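Local coordinates for transcription factor GAMBIF1 (Anopheles gambiae, PDB 1BVO), which binds DNA through its Rel specificity domain and probably acts as a transcription activator, at residues T6-P11 with V167-Y172. Sequence-based numbering, arbitrary orientation.
Sequences TEQPHP and VSDIIY
Gln8-Pro11 and Ser168-Tyr172 run nearly parallel and draw together from 6.6 Å between the CA atoms of Gln8 and Ser168 to 4.2 Å between those of Pro11 and Ile171. In the immunoglobulin-like beta sandwich of the Rel specificity domain, this joins the chain leaving the N-terminal strand 2-7 to the end of the C-terminal strand 159-172, two strands of different sheets. At the wider end the amide of Gln8, on a chain bent at chi2 (-87°), lies stacked over the carboxylate of Asp169, the two planes 18° apart. Gln8 OE1 accepts the backbone N-H of Asp169 in a nearly straight bond, with N to OE1 2.9 Å and the donor tilted 32° from the carbonyl plane. Gln8 NE2 donates instead to a water, which in turn donates to Val167 O and, weakly, to Asp169 OD1, so OE1 is held directly and NE2 through the water to residues 167-169. Next along, the ring of Pro9 crosses Ile171 at about a right angle, its CB 3.6 Å from Ile171 CD1, while its CG also faces Ser168 CB. Ser168 OG donates to Asp169 O and is also hydrogen-bonded to the backbone N of Leu145 on the neighbouring strand 142-152. At the narrower end Pro11 CB sits 3.4 Å from Ile170 O, and the Tyr172 ring carries Ile170 CG2 over one face, displaced toward the rim. The contact closes where Tyr172 N donates to Pro11 O over 2.8 Å.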
# COMPACT_ATOMS: atom_id res chain seq x y z
N THR C 6 -22.93 -10.48 -28.25
CA THR C 6 -22.46 -10.39 -29.62
C THR C 6 -20.99 -10.08 -29.84
O THR C 6 -20.44 -10.42 -30.89
CB THR C 6 -23.36 -9.45 -30.44
OG1 THR C 6 -23.35 -8.13 -29.86
CG2 THR C 6 -24.79 -9.99 -30.43
N GLU C 7 -20.36 -9.38 -28.91
CA GLU C 7 -18.94 -9.14 -29.03
C GLU C 7 -18.44 -9.21 -27.62
O GLU C 7 -18.92 -8.53 -26.73
CB GLU C 7 -18.56 -7.83 -29.73
CG GLU C 7 -17.11 -7.38 -29.48
CD GLU C 7 -16.19 -7.43 -30.69
OE1 GLU C 7 -16.40 -6.68 -31.66
OE2 GLU C 7 -15.21 -8.19 -30.66
N GLN C 8 -17.60 -10.21 -27.43
CA GLN C 8 -17.01 -10.52 -26.16
C GLN C 8 -15.83 -9.67 -25.84
O GLN C 8 -15.06 -9.26 -26.71
CB GLN C 8 -16.57 -11.98 -26.17
CG GLN C 8 -17.71 -12.93 -26.14
CD GLN C 8 -18.15 -13.24 -24.74
OE1 GLN C 8 -17.59 -12.72 -23.76
NE2 GLN C 8 -19.18 -14.07 -24.62
N PRO C 9 -15.65 -9.39 -24.55
CA PRO C 9 -14.52 -8.58 -24.13
C PRO C 9 -13.23 -9.29 -24.44
O PRO C 9 -13.13 -10.52 -24.36
CB PRO C 9 -14.74 -8.44 -22.63
CG PRO C 9 -15.56 -9.65 -22.26
CD PRO C 9 -16.51 -9.74 -23.42
N HIS C 10 -12.27 -8.53 -24.95
CA HIS C 10 -10.98 -9.08 -25.23
C HIS C 10 -10.47 -9.45 -23.85
O HIS C 10 -10.39 -8.60 -22.95
CB HIS C 10 -10.06 -8.05 -25.86
CG HIS C 10 -8.74 -8.62 -26.25
ND1 HIS C 10 -8.38 -8.84 -27.57
CD2 HIS C 10 -7.71 -9.08 -25.51
CE1 HIS C 10 -7.20 -9.42 -27.62
NE2 HIS C 10 -6.77 -9.58 -26.37
N PRO C 11 -10.03 -10.71 -23.68
CA PRO C 11 -9.52 -11.29 -22.44
C PRO C 11 -8.17 -10.80 -21.90
O PRO C 11 -7.82 -11.11 -20.76
CB PRO C 11 -9.41 -12.76 -22.82
CG PRO C 11 -8.90 -12.66 -24.22
CD PRO C 11 -9.87 -11.65 -24.80
N VAL C 167 -23.21 -14.37 -18.50
CA VAL C 167 -21.84 -14.09 -18.13
C VAL C 167 -20.94 -14.15 -19.36
O VAL C 167 -21.22 -14.89 -20.31
CB VAL C 167 -21.44 -15.04 -16.98
CG1 VAL C 167 -20.08 -15.65 -17.19
CG2 VAL C 167 -21.54 -14.31 -15.66
N SER C 168 -19.97 -13.23 -19.39
CA SER C 168 -19.01 -13.09 -20.47
C SER C 168 -17.81 -13.98 -20.23
O SER C 168 -17.55 -14.41 -19.09
CB SER C 168 -18.49 -11.65 -20.50
OG SER C 168 -17.66 -11.42 -19.36
N ASP C 169 -17.01 -14.16 -21.28
CA ASP C 169 -15.80 -14.95 -21.14
C ASP C 169 -14.91 -14.22 -20.16
O ASP C 169 -15.13 -13.03 -19.88
CB ASP C 169 -15.11 -15.13 -22.48
CG ASP C 169 -15.96 -15.90 -23.47
OD1 ASP C 169 -17.07 -16.36 -23.09
OD2 ASP C 169 -15.53 -16.05 -24.63
N ILE C 170 -13.91 -14.91 -19.62
CA ILE C 170 -13.05 -14.27 -18.66
C ILE C 170 -12.18 -13.15 -19.20
O ILE C 170 -11.70 -13.19 -20.35
CB ILE C 170 -12.22 -15.29 -17.91
CG1 ILE C 170 -13.16 -16.29 -17.24
CG2 ILE C 170 -11.35 -14.59 -16.87
CD1 ILE C 170 -12.51 -17.58 -16.85
N ILE C 171 -12.03 -12.12 -18.37
CA ILE C 171 -11.19 -10.95 -18.65
C ILE C 171 -10.07 -11.05 -17.61
O ILE C 171 -10.35 -11.06 -16.39
CB ILE C 171 -11.95 -9.64 -18.41
CG1 ILE C 171 -13.04 -9.47 -19.46
CG2 ILE C 171 -10.98 -8.47 -18.44
CD1 ILE C 171 -14.00 -8.38 -19.11
N TYR C 172 -8.83 -11.09 -18.11
CA TYR C 172 -7.61 -11.22 -17.32
C TYR C 172 -6.78 -9.94 -17.23
O TYR C 172 -6.37 -9.41 -18.26
CB TYR C 172 -6.71 -12.30 -17.95
CG TYR C 172 -7.31 -13.70 -18.03
CD1 TYR C 172 -7.66 -14.38 -16.87
CD2 TYR C 172 -7.53 -14.32 -19.27
CE1 TYR C 172 -8.22 -15.64 -16.93
CE2 TYR C 172 -8.11 -15.60 -19.33
CZ TYR C 172 -8.45 -16.25 -18.15
OH TYR C 172 -9.08 -17.47 -18.18
O HOH W 1 -20.37 -15.90 -22.64